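Local coordinates for protein L-threonine-O-3-phosphate decarboxylase (Porphyromonas gingivalis, PDB 3FKD) that probably acts as a pyridoxal 5'-phosphate-dependent decarboxylase of L-threonine O-3-phosphate, with the family traits of class I and II aminotransferases, at residues A[193-198]-A[204-209]; A[197-202]-A[237-242]. All blocks are in the same frame, centred on the assembly; numbering follows the deposited sequence.

Contact 1. Residues A[193-198]-A[204-209]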
# COMPACT_ATOMS: atom_id res chain seq x y z
N TYR A 193 10.84 -1.72 -10.61
CA TYR A 193 11.46 -2.89 -10.03
C TYR A 193 10.57 -3.55 -8.96
O TYR A 193 9.64 -2.93 -8.46
CB TYR A 193 12.83 -2.52 -9.50
CG TYR A 193 13.86 -2.52 -10.59
CD1 TYR A 193 14.58 -3.69 -10.90
CD2 TYR A 193 14.11 -1.38 -11.35
CE1 TYR A 193 15.51 -3.70 -11.89
CE2 TYR A 193 15.06 -1.40 -12.38
CZ TYR A 193 15.75 -2.57 -12.64
OH TYR A 193 16.69 -2.61 -13.63
N SER A 194 10.87 -4.81 -8.63
CA SER A 194 10.03 -5.60 -7.76
C SER A 194 10.77 -6.47 -6.72
O SER A 194 11.79 -7.06 -7.00
CB SER A 194 9.13 -6.50 -8.60
OG SER A 194 8.33 -7.30 -7.76
N PHE A 195 10.22 -6.57 -5.53
CA PHE A 195 10.80 -7.42 -4.52
C PHE A 195 9.93 -8.64 -4.37
O PHE A 195 10.32 -9.61 -3.73
CB PHE A 195 10.96 -6.66 -3.18
CG PHE A 195 12.19 -5.76 -3.12
CD1 PHE A 195 13.42 -6.24 -2.66
CD2 PHE A 195 12.11 -4.43 -3.50
CE1 PHE A 195 14.54 -5.43 -2.63
CE2 PHE A 195 13.22 -3.61 -3.46
CZ PHE A 195 14.43 -4.11 -3.03
N SER A 196 8.74 -8.61 -4.96
CA SER A 196 7.84 -9.76 -4.83
C SER A 196 8.35 -11.04 -5.51
O SER A 196 8.22 -12.11 -4.94
CB SER A 196 6.44 -9.48 -5.38
OG SER A 196 6.05 -8.15 -5.26
N HIS A 197 8.86 -10.90 -6.74
CA HIS A 197 9.07 -12.05 -7.64
C HIS A 197 10.40 -12.75 -7.42
O HIS A 197 10.40 -13.95 -7.18
CB HIS A 197 8.95 -11.63 -9.09
CG HIS A 197 7.67 -10.94 -9.41
ND1 HIS A 197 6.49 -11.62 -9.67
CD2 HIS A 197 7.37 -9.63 -9.52
CE1 HIS A 197 5.53 -10.76 -9.91
NE2 HIS A 197 6.04 -9.54 -9.83
N ALA A 198 11.50 -11.98 -7.51
CA ALA A 198 12.87 -12.51 -7.42
C ALA A 198 13.18 -13.03 -6.04
O ALA A 198 14.04 -13.88 -5.89
CB ALA A 198 13.92 -11.47 -7.86
N LEU A 204 4.81 -8.73 1.26
CA LEU A 204 5.39 -7.54 1.83
C LEU A 204 5.04 -6.27 1.09
O LEU A 204 5.09 -5.19 1.67
CB LEU A 204 6.91 -7.68 1.92
CG LEU A 204 7.54 -7.90 3.29
CD1 LEU A 204 6.49 -8.39 4.25
CD2 LEU A 204 8.71 -8.90 3.20
N ARG A 205 4.68 -6.40 -0.18
CA ARG A 205 4.30 -5.25 -1.03
C ARG A 205 5.37 -4.19 -1.11
O ARG A 205 5.20 -3.14 -0.56
CB ARG A 205 3.00 -4.59 -0.53
CG ARG A 205 1.87 -5.60 -0.16
CD ARG A 205 1.47 -6.63 -1.28
NE ARG A 205 1.10 -5.99 -2.53
CZ ARG A 205 1.74 -6.13 -3.69
NH1 ARG A 205 2.79 -6.94 -3.80
NH2 ARG A 205 1.30 -5.48 -4.77
N ILE A 206 6.45 -4.45 -1.83
CA ILE A 206 7.48 -3.44 -1.95
C ILE A 206 8.09 -3.50 -3.38
O ILE A 206 8.22 -4.58 -3.96
CB ILE A 206 8.45 -3.47 -0.71
CG1 ILE A 206 9.27 -2.18 -0.59
CG2 ILE A 206 9.35 -4.74 -0.61
CD1 ILE A 206 9.99 -1.79 -1.82
N GLY A 207 8.40 -2.33 -3.97
CA GLY A 207 8.93 -2.22 -5.31
C GLY A 207 9.42 -0.81 -5.51
O GLY A 207 9.35 -0.01 -4.58
N TYR A 208 9.93 -0.46 -6.68
CA TYR A 208 10.36 0.92 -6.87
C TYR A 208 10.42 1.43 -8.31
O TYR A 208 10.52 0.66 -9.26
CB TYR A 208 11.68 1.21 -6.13
CG TYR A 208 12.87 0.40 -6.57
CD1 TYR A 208 13.70 0.83 -7.60
CD2 TYR A 208 13.17 -0.81 -5.96
CE1 TYR A 208 14.78 0.08 -8.03
CE2 TYR A 208 14.24 -1.55 -6.35
CZ TYR A 208 15.05 -1.11 -7.39
OH TYR A 208 16.12 -1.86 -7.78
N ILE A 209 10.34 2.77 -8.44
CA ILE A 209 10.47 3.43 -9.74
C ILE A 209 11.86 4.04 -9.95
O ILE A 209 12.41 4.67 -9.05
CB ILE A 209 9.37 4.49 -9.96
CG1 ILE A 209 7.99 3.87 -9.76
CG2 ILE A 209 9.45 5.09 -11.34
CD1 ILE A 209 6.83 4.86 -9.81
O HOH W 1 6.37 -7.46 -2.63
O HOH W 2 3.64 -7.75 -6.78

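Contact 2. Residues A[197-202]-A[237-242]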
# COMPACT_ATOMS: atom_id res chain seq x y z
N HIS A 197 8.86 -10.90 -6.74
CA HIS A 197 9.07 -12.05 -7.64
C HIS A 197 10.40 -12.75 -7.42
O HIS A 197 10.40 -13.95 -7.18
CB HIS A 197 8.95 -11.63 -9.09
CG HIS A 197 7.67 -10.94 -9.41
ND1 HIS A 197 6.49 -11.62 -9.67
CD2 HIS A 197 7.37 -9.63 -9.52
CE1 HIS A 197 5.53 -10.76 -9.91
NE2 HIS A 197 6.04 -9.54 -9.83
N ALA A 198 11.50 -11.98 -7.51
CA ALA A 198 12.87 -12.51 -7.42
C ALA A 198 13.18 -13.03 -6.04
O ALA A 198 14.04 -13.88 -5.89
CB ALA A 198 13.92 -11.47 -7.86
N TYR A 199 12.45 -12.55 -5.04
CA TYR A 199 12.78 -12.86 -3.64
C TYR A 199 11.68 -13.50 -2.82
O TYR A 199 11.88 -13.69 -1.61
CB TYR A 199 13.31 -11.64 -2.90
CG TYR A 199 14.27 -10.81 -3.70
CD1 TYR A 199 15.55 -11.29 -4.02
CD2 TYR A 199 13.91 -9.52 -4.12
CE1 TYR A 199 16.45 -10.50 -4.76
CE2 TYR A 199 14.78 -8.73 -4.84
CZ TYR A 199 16.05 -9.23 -5.16
OH TYR A 199 16.88 -8.41 -5.87
N GLY A 200 10.56 -13.83 -3.44
CA GLY A 200 9.54 -14.62 -2.79
C GLY A 200 8.80 -13.88 -1.70
O GLY A 200 8.25 -14.49 -0.79
N ILE A 201 8.78 -12.56 -1.79
CA ILE A 201 8.08 -11.78 -0.80
C ILE A 201 6.95 -10.87 -1.35
O ILE A 201 6.89 -9.67 -1.06
CB ILE A 201 9.03 -11.10 0.17
CG1 ILE A 201 10.10 -10.34 -0.59
CG2 ILE A 201 9.69 -12.19 1.03
CD1 ILE A 201 10.56 -9.09 0.08
N PRO A 202 6.02 -11.48 -2.08
CA PRO A 202 4.83 -10.82 -2.63
C PRO A 202 3.93 -10.18 -1.54
O PRO A 202 3.33 -9.15 -1.79
CB PRO A 202 4.07 -11.95 -3.34
CG PRO A 202 4.74 -13.20 -3.01
CD PRO A 202 5.91 -12.95 -2.12
N LYS A 237 16.05 -3.70 2.77
CA LYS A 237 17.37 -3.31 3.28
C LYS A 237 18.29 -4.53 3.45
O LYS A 237 19.46 -4.49 3.09
CB LYS A 237 17.22 -2.57 4.62
CG LYS A 237 17.17 -1.08 4.46
CD LYS A 237 16.66 -0.41 5.72
CE LYS A 237 16.40 1.09 5.48
NZ LYS A 237 15.78 1.77 6.62
N PHE A 238 17.73 -5.59 4.01
CA PHE A 238 18.43 -6.87 4.18
C PHE A 238 18.83 -7.55 2.84
O PHE A 238 19.98 -7.93 2.65
CB PHE A 238 17.57 -7.82 5.02
CG PHE A 238 18.35 -8.97 5.58
CD1 PHE A 238 18.22 -10.23 5.04
CD2 PHE A 238 19.22 -8.79 6.62
CE1 PHE A 238 18.93 -11.29 5.56
CE2 PHE A 238 19.94 -9.84 7.12
CZ PHE A 238 19.79 -11.09 6.59
N ILE A 239 17.88 -7.69 1.93
CA ILE A 239 18.21 -8.20 0.59
C ILE A 239 19.35 -7.40 -0.09
O ILE A 239 20.27 -8.00 -0.67
CB ILE A 239 16.96 -8.27 -0.31
CG1 ILE A 239 16.00 -9.35 0.22
CG2 ILE A 239 17.36 -8.46 -1.81
CD1 ILE A 239 14.50 -9.12 -0.10
N LEU A 240 19.29 -6.07 -0.01
CA LEU A 240 20.31 -5.22 -0.61
C LEU A 240 21.71 -5.40 -0.04
O LEU A 240 22.68 -5.28 -0.77
CB LEU A 240 19.94 -3.74 -0.49
CG LEU A 240 18.96 -3.28 -1.55
CD1 LEU A 240 18.58 -1.82 -1.31
CD2 LEU A 240 19.61 -3.48 -2.88
N ILE A 241 21.81 -5.68 1.26
CA ILE A 241 23.09 -5.83 1.97
C ILE A 241 23.74 -7.20 1.66
O ILE A 241 24.95 -7.40 1.82
CB ILE A 241 22.88 -5.62 3.48
CG1 ILE A 241 22.63 -4.14 3.76
CG2 ILE A 241 24.08 -6.03 4.30
CD1 ILE A 241 22.26 -3.81 5.26
N HIS A 242 22.93 -8.14 1.19
CA HIS A 242 23.36 -9.49 0.98
C HIS A 242 23.03 -9.97 -0.46
O HIS A 242 22.31 -10.92 -0.65
CB HIS A 242 22.68 -10.38 2.01
CG HIS A 242 22.81 -9.89 3.42
ND1 HIS A 242 23.67 -10.48 4.33
CD2 HIS A 242 22.18 -8.90 4.08
CE1 HIS A 242 23.57 -9.85 5.49
NE2 HIS A 242 22.66 -8.90 5.37

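Contact 1. Residues A[193-198]-A[204-209]
Tyr193 and Tyr208 form the hydrogen-bonded pair of a short antiparallel ladder: Tyr193 N reaches Tyr208 O at 2.8 Å, and Tyr208 N returns to Tyr193 O at 3.1 Å. Phe195 N adds a bond to Ile206 O (3.2 Å). Both tyrosines rise on the same face of the sheet. Tyr208 CG stands between its own backbone N and carbonyl (chi1 61°), which swings one ring face under Tyr193 CB, a CH-pi contact with CB 3.5 Å from the Tyr208 ring centroid. The ring planes are nearly parallel (14°) but slid apart, leaving Tyr208 OH over a face of the Tyr193 ring. Phe195 closes the tight part, its CE2 in plane at the Tyr208 ring edge, 3.7 Å from Tyr208 CE2, while its CB rests on Ile206 CG2 (3.6 Å). Gly207 suits its place because a CB would run into Tyr193 O; Ser194 because its OG accepts a weak capping bond from Ser196 N. Toward Ser196 and Arg205 lies a buried, watered polar side. Ser196 OG holds two waters, one accepting from Ile206 N, the other from Arg205 NH1, which also bonds Pro202 O; Arg205 NE bonds Trp226 O of the second subunit. Judging by the family sequence pattern, His197 probably stands where relatives carry the cofactor-binding lysine. Strand 207-210, running against its neighbours in the mixed seven-stranded sheet, is as expected for the large domain of fold-type I PLP enzymes.

Contact 2. Residues A[197-202]-A[237-242]
Ile239 meets Tyr199 with both branches of its side chain. Its CG2 methyl lies over one face of the phenol ring, 3.8 Å from the Tyr199 ring centroid and 16° off the normal, a CH-pi contact shifted toward CE1 and CZ. The other branch brings CD1 to the root of the same side chain, 4.0 Å from Tyr199 CB, and on to Ile201, whose CD1 it meets tip to tip at 3.9 Å from Ile239 CD1. A beta-branched residue suits this spot: with CG2 anti to the backbone N and CG1 beside it (chi1 -68°), one isoleucine serves the ring and the aliphatic neighbour together. No hydrogen bond crosses between these two segments, where the contact is purely apolar. Behind the first shell, Ala198 CB sits over the opposite face of the Tyr199 ring, a small methyl that helps to sandwich it against Ile239. Gly200 then leaves the short helix with positive phi (71°), a turn easy for glycine, and in Ile201 the CB is directed toward helix 230-241 while CD1 makes the contact. Lys30 NZ bonds Tyr199 O at the end of the short helix. Farther out, Ile201 also leans on Leu33 of helix 31-39 and on Ile44 of the second subunit, while helix 230-241 uses Leu240 to pack on Leu55 and Leu59 of helix 53-62, so it lies between that helix and the turn after strand 189-194.

How the contacts relate
The two contacts lie about 8 Å apart, centre to centre, and start from the same part of the chain: strand 189-194 runs into helix 196-199, whose His197 and Ala198 belong to both. Along the chain, strand 207-210 follows through a loop and pairs with 189-194 in the seven-stranded sheet, giving contact 1; helix 230-241, farther on, supplies the second side of contact 2. They touch directly, Phe195 CD1 reaching Ile239 CD1 at 4.0 Å, and both have residues that meet the second subunit. The short helix and its loop are thus packed between strand 207-210 and helix 230-241, close to the dimer interface, a region that in related enzymes probably borders the cofactor.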